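Local coordinates for isomaltodextranase (PDB 5AWQ), which hydrolyses alpha-1,6-glucosidic linkages of dextran-like polysaccharides, releasing successive isomaltose units from the non-reducing chain ends, at residues Y125-V130 with L198-L203; G86-T91 with H131-E136; R531-N536 with N602-E607. All coordinates share one frame; numbering follows the deposited sequence.

How the contacts relate
Along the chain, G86-T91 comes first, in the loop between strand 77-79 and helix 107-116. Y125-V130 follows directly after strand 120-124 and runs into strand 129-131, and H131-E136 comes next, closing contact 2. Contact 1 closes only at L198-L203, the end of strand 197-200 and the residues just beyond it, so the two loops cross. They also touch, V130 CG1 packing 3.7 Å from V135 CG2, with centres about 15 Å apart. Contact 1 joins neighbouring strands of the catalytic barrel and holds the probable nucleophile D201; contact 2 fastens a helical turn to a peripheral loop. Contact 3 opens later, pairing strands 526-535 and 601-609 of the carbohydrate-binding domain, its centre about 43 Å from that of contact 1.

Contact 1 (Y125-V130 with L198-L203). With GLC (alpha-D-glucopyranose), chain B.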
loop_
_atom_site.group_PDB
_atom_site.type_symbol
_atom_site.label_atom_id
_atom_site.label_comp_id
_atom_site.label_asym_id
_atom_site.label_seq_id
_atom_site.Cartn_x
_atom_site.Cartn_y
_atom_site.Cartn_z
ATOM N N TYR A 125 11.670 10.183 8.684
ATOM C CA TYR A 125 12.852 9.891 9.507
ATOM C C TYR A 125 12.966 8.400 9.742
ATOM O O TYR A 125 11.960 7.688 9.728
ATOM C CB TYR A 125 12.852 10.659 10.848
ATOM C CG TYR A 125 14.267 10.972 11.297
ATOM C CD1 TYR A 125 14.984 11.970 10.679
ATOM C CD2 TYR A 125 14.903 10.228 12.304
ATOM C CE1 TYR A 125 16.283 12.251 11.038
ATOM C CE2 TYR A 125 16.214 10.503 12.674
ATOM C CZ TYR A 125 16.898 11.515 12.041
ATOM O OH TYR A 125 18.201 11.792 12.406
ATOM N N ASN A 126 14.192 7.932 9.973
ATOM C CA ASN A 126 14.464 6.548 10.282
ATOM C C ASN A 126 14.935 6.493 11.734
ATOM O O ASN A 126 15.958 7.089 12.090
ATOM C CB ASN A 126 15.521 5.985 9.320
ATOM C CG ASN A 126 15.758 4.511 9.527
ATOM O OD1 ASN A 126 15.656 4.001 10.655
ATOM N ND2 ASN A 126 16.077 3.799 8.448
ATOM N N PRO A 127 14.164 5.819 12.600
ATOM C CA PRO A 127 14.493 5.800 14.025
ATOM C C PRO A 127 15.713 4.946 14.379
ATOM O O PRO A 127 16.064 4.844 15.556
ATOM C CB PRO A 127 13.227 5.257 14.660
ATOM C CG PRO A 127 12.645 4.351 13.623
ATOM C CD PRO A 127 12.997 4.977 12.288
ATOM N N LEU A 128 16.369 4.362 13.378
ATOM C CA LEU A 128 17.677 3.718 13.557
ATOM C C LEU A 128 18.816 4.676 13.260
ATOM O O LEU A 128 19.976 4.292 13.396
ATOM C CB LEU A 128 17.806 2.461 12.683
ATOM C CG LEU A 128 17.253 1.175 13.313
ATOM C CD1 LEU A 128 15.774 1.249 13.604
ATOM C CD2 LEU A 128 17.536 -0.008 12.401
ATOM N N TRP A 129 18.522 5.912 12.866
ATOM C CA TRP A 129 19.560 6.921 12.728
ATOM C C TRP A 129 19.843 7.518 14.095
ATOM O O TRP A 129 18.908 7.824 14.854
ATOM C CB TRP A 129 19.189 8.048 11.768
ATOM C CG TRP A 129 19.334 7.730 10.307
ATOM C CD1 TRP A 129 20.271 6.935 9.724
ATOM C CD2 TRP A 129 18.518 8.233 9.247
ATOM N NE1 TRP A 129 20.087 6.914 8.362
ATOM C CE2 TRP A 129 19.031 7.715 8.041
ATOM C CE3 TRP A 129 17.423 9.107 9.189
ATOM C CZ2 TRP A 129 18.468 8.005 6.804
ATOM C CZ3 TRP A 129 16.853 9.380 7.937
ATOM C CH2 TRP A 129 17.380 8.830 6.772
ATOM N N VAL A 130 21.124 7.687 14.393
ATOM C CA VAL A 130 21.591 8.329 15.616
ATOM C C VAL A 130 22.524 9.443 15.172
ATOM O O VAL A 130 23.561 9.163 14.547
ATOM C CB VAL A 130 22.338 7.331 16.531
ATOM C CG1 VAL A 130 22.621 7.990 17.858
ATOM C CG2 VAL A 130 21.537 6.060 16.781
ATOM N N LEU A 198 4.595 8.240 9.126
ATOM C CA LEU A 198 6.049 8.255 9.309
ATOM C C LEU A 198 6.679 7.487 8.147
ATOM O O LEU A 198 6.376 6.312 7.936
ATOM C CB LEU A 198 6.434 7.606 10.653
ATOM C CG LEU A 198 7.932 7.603 11.000
ATOM C CD1 LEU A 198 8.487 9.005 11.188
ATOM C CD2 LEU A 198 8.205 6.752 12.223
ATOM N N ARG A 199 7.568 8.161 7.424
ATOM C CA ARG A 199 8.198 7.610 6.236
ATOM C C ARG A 199 9.638 7.266 6.553
ATOM O O ARG A 199 10.454 8.138 6.788
ATOM C CB ARG A 199 8.093 8.599 5.088
ATOM C CG ARG A 199 6.649 8.939 4.767
ATOM C CD ARG A 199 6.495 9.639 3.449
ATOM N NE ARG A 199 6.412 8.666 2.384
ATOM C CZ ARG A 199 7.363 8.459 1.473
ATOM N NH1 ARG A 199 7.178 7.541 0.562
ATOM N NH2 ARG A 199 8.476 9.151 1.492
ATOM N N ILE A 200 9.896 5.964 6.591
ATOM C CA ILE A 200 11.161 5.398 7.067
ATOM C C ILE A 200 11.966 4.872 5.891
ATOM O O ILE A 200 11.591 3.855 5.273
ATOM C CB ILE A 200 10.892 4.258 8.066
ATOM C CG1 ILE A 200 10.023 4.766 9.237
ATOM C CG2 ILE A 200 12.198 3.664 8.534
ATOM C CD1 ILE A 200 9.672 3.695 10.248
ATOM N N ASP A 201 13.061 5.566 5.592
ATOM C CA ASP A 201 13.873 5.306 4.410
ATOM C C ASP A 201 15.217 4.708 4.789
ATOM O O ASP A 201 15.619 4.704 5.951
ATOM C CB ASP A 201 14.085 6.623 3.645
ATOM C CG ASP A 201 14.445 6.439 2.176
ATOM O OD1 ASP A 201 14.458 5.299 1.682
ATOM O OD2 ASP A 201 14.665 7.486 1.534
ATOM N N PHE A 202 15.881 4.152 3.771
ATOM C CA PHE A 202 17.258 3.691 3.856
ATOM C C PHE A 202 17.443 2.411 4.678
ATOM O O PHE A 202 18.565 2.044 4.963
ATOM C CB PHE A 202 18.207 4.809 4.321
ATOM C CG PHE A 202 18.459 5.840 3.265
ATOM C CD1 PHE A 202 19.326 5.563 2.213
ATOM C CD2 PHE A 202 17.828 7.063 3.302
ATOM C CE1 PHE A 202 19.585 6.495 1.252
ATOM C CE2 PHE A 202 18.055 7.995 2.314
ATOM C CZ PHE A 202 18.929 7.707 1.287
ATOM N N LEU A 203 16.376 1.662 4.971
ATOM C CA LEU A 203 16.603 0.401 5.674
ATOM C C LEU A 203 17.298 -0.681 4.837
ATOM O O LEU A 203 17.917 -1.543 5.429
ATOM C CB LEU A 203 15.356 -0.156 6.331
ATOM C CG LEU A 203 14.849 0.630 7.540
ATOM C CD1 LEU A 203 13.441 0.155 7.879
ATOM C CD2 LEU A 203 15.783 0.468 8.741
HETATM C C1 GLC B . 16.288 7.823 -1.333
HETATM C C2 GLC B . 14.793 7.624 -1.522
HETATM C C3 GLC B . 14.084 8.888 -1.998
HETATM C C4 GLC B . 14.427 10.059 -1.079
HETATM C C5 GLC B . 15.951 10.176 -1.025
HETATM C C6 GLC B . 16.434 11.293 -0.100
HETATM O O2 GLC B . 14.599 6.558 -2.444
HETATM O O3 GLC B . 12.677 8.684 -2.086
HETATM O O4 GLC B . 13.857 11.260 -1.585
HETATM O O5 GLC B . 16.542 8.972 -0.553
HETATM O O6 GLC B . 17.836 11.474 -0.291
#
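The end of strand 197-200 and the turn after it meet the segment that leaves its parallel neighbour, strand 120-124, in a buried contact of the catalytic (beta/alpha)8 barrel. A fairly straight bond runs from N126 ND2 to the carbonyl O of D201 at 2.7 Å, slightly out of the amide plane. N126 places its CG anti to the backbone N (chi1 -175°), which carries the amide across the gap. Its OD1 turns back to take L128 N at 2.8 Å, an Asx turn, so both ends of the amide are held. Y125 N adds a weak bond to R199 O. I200 CG2 packs against N126 CG at 3.8 Å, and L203 CD2 lies 3.4 Å from N126 ND2. W129 meets F202 at the rim of the indole, CZ2 to CD2 at 3.7 Å. D201, the probable nucleophile, follows the strand; its OD2 is 3.1 Å from C2 of the bound glucose and also bonds Y124 OH, while F202 CZ lies 3.3 Å from the sugar O5. N126 thus grips the backbone of D201, consistent with a second-shell role. Behind the contact, helix 179-193 backs P127 and L128, helix 223-237 covers I200 and L203, and W171 of strand 169-171 stacks on W129.

Contact 2 (G86-T91 with H131-E136)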
loop_
_atom_site.group_PDB
_atom_site.type_symbol
_atom_site.label_atom_id
_atom_site.label_comp_id
_atom_site.label_asym_id
_atom_site.label_seq_id
_atom_site.Cartn_x
_atom_site.Cartn_y
_atom_site.Cartn_z
ATOM N N GLY A 86 21.600 17.818 8.198
ATOM C CA GLY A 86 21.683 19.102 8.888
ATOM C C GLY A 86 20.648 19.317 9.970
ATOM O O GLY A 86 20.523 20.425 10.501
ATOM N N SER A 87 19.894 18.268 10.304
ATOM C CA SER A 87 19.057 18.287 11.507
ATOM C C SER A 87 19.833 17.646 12.666
ATOM O O SER A 87 19.750 16.439 12.893
ATOM C CB SER A 87 17.735 17.559 11.249
ATOM O OG SER A 87 16.852 17.676 12.354
ATOM N N SER A 88 20.591 18.463 13.404
ATOM C CA SER A 88 21.499 17.944 14.427
ATOM C C SER A 88 21.017 18.184 15.851
ATOM O O SER A 88 21.383 17.418 16.746
ATOM C CB SER A 88 22.908 18.528 14.273
ATOM O OG SER A 88 22.987 19.855 14.771
ATOM N N ARG A 89 20.210 19.217 16.060
ATOM C CA ARG A 89 19.689 19.527 17.402
ATOM C C ARG A 89 18.743 18.411 17.834
ATOM O O ARG A 89 17.898 17.968 17.044
ATOM C CB ARG A 89 18.913 20.856 17.423
ATOM C CG ARG A 89 19.734 22.118 17.165
ATOM C CD ARG A 89 18.857 23.383 17.153
ATOM N NE ARG A 89 17.916 23.390 16.020
ATOM C CZ ARG A 89 17.208 24.443 15.601
ATOM N NH1 ARG A 89 17.306 25.621 16.210
ATOM N NH2 ARG A 89 16.379 24.309 14.563
ATOM N N THR A 90 18.878 17.955 19.079
ATOM C CA THR A 90 18.019 16.900 19.599
ATOM C C THR A 90 17.572 17.178 21.024
ATOM O O THR A 90 18.179 17.984 21.759
ATOM C CB THR A 90 18.721 15.530 19.584
ATOM O OG1 THR A 90 19.888 15.566 20.406
ATOM C CG2 THR A 90 19.100 15.111 18.173
ATOM N N THR A 91 16.524 16.464 21.420
ATOM C CA THR A 91 16.076 16.465 22.809
ATOM C C THR A 91 17.158 15.843 23.688
ATOM O O THR A 91 18.186 15.317 23.207
ATOM C CB THR A 91 14.786 15.629 22.999
ATOM O OG1 THR A 91 15.090 14.237 22.800
ATOM C CG2 THR A 91 13.647 16.083 22.084
ATOM N N HIS A 131 22.178 10.686 15.461
ATOM C CA HIS A 131 22.994 11.788 14.952
ATOM C C HIS A 131 24.323 11.858 15.686
ATOM O O HIS A 131 24.392 11.695 16.906
ATOM C CB HIS A 131 22.268 13.132 15.033
ATOM C CG HIS A 131 22.778 14.126 14.052
ATOM N ND1 HIS A 131 23.970 14.790 14.218
ATOM C CD2 HIS A 131 22.298 14.512 12.848
ATOM C CE1 HIS A 131 24.186 15.571 13.175
ATOM N NE2 HIS A 131 23.177 15.426 12.334
ATOM N N ARG A 132 25.380 12.124 14.932
ATOM C CA ARG A 132 26.711 12.300 15.515
ATOM C C ARG A 132 26.711 13.337 16.654
ATOM O O ARG A 132 27.396 13.163 17.655
ATOM C CB ARG A 132 27.680 12.714 14.413
ATOM C CG ARG A 132 29.148 12.734 14.779
ATOM C CD ARG A 132 29.893 13.603 13.771
ATOM N NE ARG A 132 31.340 13.512 13.949
ATOM C CZ ARG A 132 32.201 12.946 13.103
ATOM N NH1 ARG A 132 31.807 12.416 11.952
ATOM N NH2 ARG A 132 33.497 12.939 13.404
ATOM N N ALA A 133 25.963 14.410 16.502
ATOM C CA ALA A 133 25.895 15.456 17.531
ATOM C C ALA A 133 25.303 14.915 18.841
ATOM O O ALA A 133 25.669 15.361 19.927
ATOM C CB ALA A 133 25.080 16.643 17.044
ATOM N N ALA A 134 24.369 13.969 18.745
ATOM C CA ALA A 134 23.792 13.392 19.948
ATOM C C ALA A 134 24.789 12.448 20.597
ATOM O O ALA A 134 24.932 12.438 21.818
ATOM C CB ALA A 134 22.476 12.684 19.636
ATOM N N VAL A 135 25.497 11.668 19.787
ATOM C CA VAL A 135 26.562 10.790 20.281
ATOM C C VAL A 135 27.652 11.579 21.010
ATOM O O VAL A 135 28.160 11.139 22.056
ATOM C CB VAL A 135 27.159 9.970 19.113
ATOM C CG1 VAL A 135 28.465 9.305 19.526
ATOM C CG2 VAL A 135 26.156 8.930 18.646
ATOM N N GLU A 136 27.988 12.739 20.462
ATOM C CA GLU A 136 29.068 13.573 20.999
ATOM C C GLU A 136 28.691 14.320 22.280
ATOM O O GLU A 136 29.559 14.894 22.926
ATOM C CB GLU A 136 29.539 14.569 19.927
ATOM C CG GLU A 136 30.360 13.903 18.843
ATOM C CD GLU A 136 30.544 14.758 17.600
ATOM O OE1 GLU A 136 29.959 15.865 17.506
ATOM O OE2 GLU A 136 31.267 14.293 16.696
#
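The irregular loop G86-T91 runs past the first turn of helix 132-135, S88 and A133 bringing their CA atoms within 5.9 Å and T90 and A134 within 6.8 Å. No hydrogen bond spans the two segments, and H131 carries most of the meeting. Its ring lies flat against the S88 backbone: S88 CA stands 3.7 Å from the ring centroid and only 10° off the normal, a CH-pi contact, while S88 CB lies over the same face, 3.4 Å from CE1. The carbonyl O of S87 approaches CD2 obliquely at 3.2 Å. The loop follows barrel strand 77-79, the short helix strand 129-131, and H131 is the helix N-cap, its ND1 accepting from A133 N at 3.1 Å with the donor in the ring plane. With chi1 at -156°, roughly trans to N, the imidazole folds back over the helix start. NE2 meanwhile bonds E85 O, just before the loop, so both ring nitrogens have partners and the ring's rotation is fixed. Beyond the ring the packing is light: A133 CB sits 3.8 Å from S88 O, and A134 CB 3.9 Å from T90 OG1. The loop hydroxyls look elsewhere, S88 OG to D101 and T90 OG1 to K140 NZ, and L169 of strand 169-171 touches the H131 side chain.

Contact 3 (R531-N536 with N602-E607); sequences RYRYAN and NLNWIE. With GLC (alpha-D-glucopyranose), chain C.
R531 reaches over to E607 and holds one carboxylate oxygen with two nitrogens, NH2 to OE1 at 2.9 Å and NE to OE1 at 3.2 Å. OE1 lies close to the guanidinium plane, whereas the carboxylate stands 80° to it; a bend at chi3 (-64°) brings the head round. Second partners extend the salt bridge into a network, D609 for R531 and R475 for E607. The antiparallel backbones carrying these side chains pair through R531 N to E607 O and back from E607 N to R531 O. This pairing joins strands 526-535 and 601-609 in the beta-sandwich of the CBM6-type domain. A classic beta bulge breaks the register: N604 and W605 both face R533, which donates from N to W605 O and accepts at O from N604 N (2.8 Å). On the face that carries R531, R533, W605 and E607, the extended R533 chain lies across the indole, CB 3.5 Å from the centroid of the six-membered ring and CD 3.4 Å from W605 NE1. W605 NE1 bonds D497, and E607 OE2 lies over the opposite indole face. On the other side of the sheet, Y532 CD2 touches I606 CG2 at 3.8 Å. At the far end, N602 lies beside a bound glucose that is hydrogen-bonded by H493 and Q506.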
loop_
_atom_site.group_PDB
_atom_site.type_symbol
_atom_site.label_atom_id
_atom_site.label_comp_id
_atom_site.label_asym_id
_atom_site.label_seq_id
_atom_site.Cartn_x
_atom_site.Cartn_y
_atom_site.Cartn_z
ATOM N N ARG A 531 -23.011 -16.774 -0.596
ATOM C CA ARG A 531 -22.730 -17.917 -1.425
ATOM C C ARG A 531 -21.255 -17.920 -1.785
ATOM O O ARG A 531 -20.646 -16.859 -1.938
ATOM C CB ARG A 531 -23.608 -17.889 -2.687
ATOM C CG ARG A 531 -25.074 -18.221 -2.405
ATOM C CD ARG A 531 -25.947 -18.204 -3.654
ATOM N NE ARG A 531 -26.009 -16.874 -4.250
ATOM C CZ ARG A 531 -26.735 -15.856 -3.792
ATOM N NH1 ARG A 531 -27.500 -15.991 -2.707
ATOM N NH2 ARG A 531 -26.700 -14.678 -4.417
ATOM N N TYR A 532 -20.684 -19.110 -1.907
ATOM C CA TYR A 532 -19.276 -19.274 -2.234
ATOM C C TYR A 532 -19.170 -20.198 -3.431
ATOM O O TYR A 532 -19.524 -21.379 -3.315
ATOM C CB TYR A 532 -18.523 -19.922 -1.067
ATOM C CG TYR A 532 -18.759 -19.352 0.316
ATOM C CD1 TYR A 532 -19.866 -19.732 1.086
ATOM C CD2 TYR A 532 -17.834 -18.495 0.893
ATOM C CE1 TYR A 532 -20.058 -19.230 2.363
ATOM C CE2 TYR A 532 -18.012 -17.996 2.166
ATOM C CZ TYR A 532 -19.119 -18.365 2.903
ATOM O OH TYR A 532 -19.280 -17.850 4.163
ATOM N N ARG A 533 -18.715 -19.700 -4.580
ATOM C CA ARG A 533 -18.504 -20.587 -5.718
ATOM C C ARG A 533 -17.107 -21.140 -5.639
ATOM O O ARG A 533 -16.122 -20.381 -5.595
ATOM C CB ARG A 533 -18.754 -19.919 -7.071
ATOM C CG ARG A 533 -18.687 -20.888 -8.252
ATOM C CD ARG A 533 -19.294 -20.291 -9.509
ATOM N NE ARG A 533 -19.558 -21.295 -10.542
ATOM C CZ ARG A 533 -18.771 -21.592 -11.580
ATOM N NH1 ARG A 533 -17.617 -20.975 -11.775
ATOM N NH2 ARG A 533 -19.144 -22.526 -12.446
ATOM N N TYR A 534 -17.018 -22.465 -5.638
ATOM C CA TYR A 534 -15.796 -23.158 -5.274
ATOM C C TYR A 534 -15.578 -24.437 -6.081
ATOM O O TYR A 534 -16.503 -24.938 -6.739
ATOM C CB TYR A 534 -15.855 -23.508 -3.778
ATOM C CG TYR A 534 -16.723 -24.729 -3.521
ATOM C CD1 TYR A 534 -18.111 -24.629 -3.485
ATOM C CD2 TYR A 534 -16.148 -25.975 -3.357
ATOM C CE1 TYR A 534 -18.905 -25.746 -3.268
ATOM C CE2 TYR A 534 -16.932 -27.096 -3.145
ATOM C CZ TYR A 534 -18.302 -26.972 -3.111
ATOM O OH TYR A 534 -19.074 -28.102 -2.902
ATOM N N ALA A 535 -14.349 -24.939 -6.047
ATOM C CA ALA A 535 -14.029 -26.296 -6.520
ATOM C C ALA A 535 -13.387 -27.066 -5.367
ATOM O O ALA A 535 -12.716 -26.477 -4.514
ATOM C CB ALA A 535 -13.108 -26.257 -7.730
ATOM N N ASN A 536 -13.639 -28.374 -5.324
ATOM C CA ASN A 536 -13.045 -29.275 -4.334
ATOM C C ASN A 536 -13.077 -30.718 -4.833
ATOM O O ASN A 536 -14.114 -31.371 -4.780
ATOM C CB ASN A 536 -13.791 -29.188 -3.005
ATOM C CG ASN A 536 -13.369 -30.273 -2.013
ATOM O OD1 ASN A 536 -12.290 -30.859 -2.132
ATOM N ND2 ASN A 536 -14.216 -30.527 -1.026
ATOM N N ASN A 602 -10.635 -24.419 -4.219
ATOM C CA ASN A 602 -10.362 -23.250 -5.055
ATOM C C ASN A 602 -11.582 -22.339 -4.971
ATOM O O ASN A 602 -12.709 -22.819 -5.079
ATOM C CB ASN A 602 -10.098 -23.664 -6.506
ATOM C CG ASN A 602 -8.848 -24.503 -6.655
ATOM O OD1 ASN A 602 -7.932 -24.412 -5.839
ATOM N ND2 ASN A 602 -8.796 -25.326 -7.708
ATOM N N LEU A 603 -11.362 -21.029 -4.803
ATOM C CA LEU A 603 -12.448 -20.088 -4.580
ATOM C C LEU A 603 -12.577 -19.174 -5.791
ATOM O O LEU A 603 -11.613 -18.500 -6.167
ATOM C CB LEU A 603 -12.196 -19.234 -3.333
ATOM C CG LEU A 603 -13.324 -18.264 -2.996
ATOM C CD1 LEU A 603 -14.610 -19.006 -2.650
ATOM C CD2 LEU A 603 -12.932 -17.309 -1.883
ATOM N N ASN A 604 -13.762 -19.146 -6.396
ATOM C CA ASN A 604 -14.031 -18.265 -7.544
ATOM C C ASN A 604 -14.578 -16.916 -7.105
ATOM O O ASN A 604 -14.102 -15.860 -7.540
ATOM C CB ASN A 604 -15.021 -18.938 -8.490
ATOM C CG ASN A 604 -15.086 -18.289 -9.867
ATOM O OD1 ASN A 604 -14.338 -17.363 -10.225
ATOM N ND2 ASN A 604 -15.985 -18.789 -10.647
ATOM N N TRP A 605 -15.608 -16.929 -6.272
ATOM C CA TRP A 605 -16.225 -15.711 -5.800
ATOM C C TRP A 605 -17.076 -15.943 -4.586
ATOM O O TRP A 605 -17.373 -17.082 -4.225
ATOM C CB TRP A 605 -17.072 -15.028 -6.899
ATOM C CG TRP A 605 -18.080 -15.864 -7.684
ATOM C CD1 TRP A 605 -17.974 -16.208 -8.992
ATOM C CD2 TRP A 605 -19.366 -16.359 -7.248
ATOM N NE1 TRP A 605 -19.083 -16.907 -9.401
ATOM C CE2 TRP A 605 -19.952 -17.015 -8.350
ATOM C CE3 TRP A 605 -20.062 -16.333 -6.035
ATOM C CZ2 TRP A 605 -21.211 -17.635 -8.276
ATOM C CZ3 TRP A 605 -21.315 -16.950 -5.967
ATOM C CH2 TRP A 605 -21.867 -17.590 -7.083
ATOM N N ILE A 606 -17.451 -14.843 -3.955
ATOM C CA ILE A 606 -18.522 -14.831 -2.971
ATOM C C ILE A 606 -19.619 -13.906 -3.469
ATOM O O ILE A 606 -19.376 -12.980 -4.259
ATOM C CB ILE A 606 -18.064 -14.452 -1.527
ATOM C CG1 ILE A 606 -17.625 -12.985 -1.432
ATOM C CG2 ILE A 606 -16.975 -15.396 -1.045
ATOM C CD1 ILE A 606 -17.569 -12.467 -0.012
ATOM N N GLU A 607 -20.842 -14.202 -3.051
ATOM C CA GLU A 607 -21.984 -13.354 -3.329
ATOM C C GLU A 607 -22.701 -13.070 -2.032
ATOM O O GLU A 607 -22.822 -13.973 -1.188
ATOM C CB GLU A 607 -22.933 -14.018 -4.330
ATOM C CG GLU A 607 -22.598 -13.729 -5.783
ATOM C CD GLU A 607 -23.581 -14.344 -6.760
ATOM O OE1 GLU A 607 -24.580 -14.958 -6.308
ATOM O OE2 GLU A 607 -23.353 -14.234 -7.977
HETATM C C1 GLC C . -4.716 -29.778 -6.844
HETATM C C2 GLC C . -5.505 -28.892 -7.798
HETATM C C3 GLC C . -5.438 -27.445 -7.331
HETATM C C4 GLC C . -5.909 -27.352 -5.887
HETATM C C5 GLC C . -5.116 -28.291 -4.991
HETATM C C6 GLC C . -5.633 -28.262 -3.556
HETATM O O2 GLC C . -4.963 -29.026 -9.108
HETATM O O3 GLC C . -6.297 -26.665 -8.160
HETATM O O4 GLC C . -5.761 -26.008 -5.398
HETATM O O5 GLC C . -5.218 -29.626 -5.521
HETATM O O6 GLC C . -4.797 -29.066 -2.720
#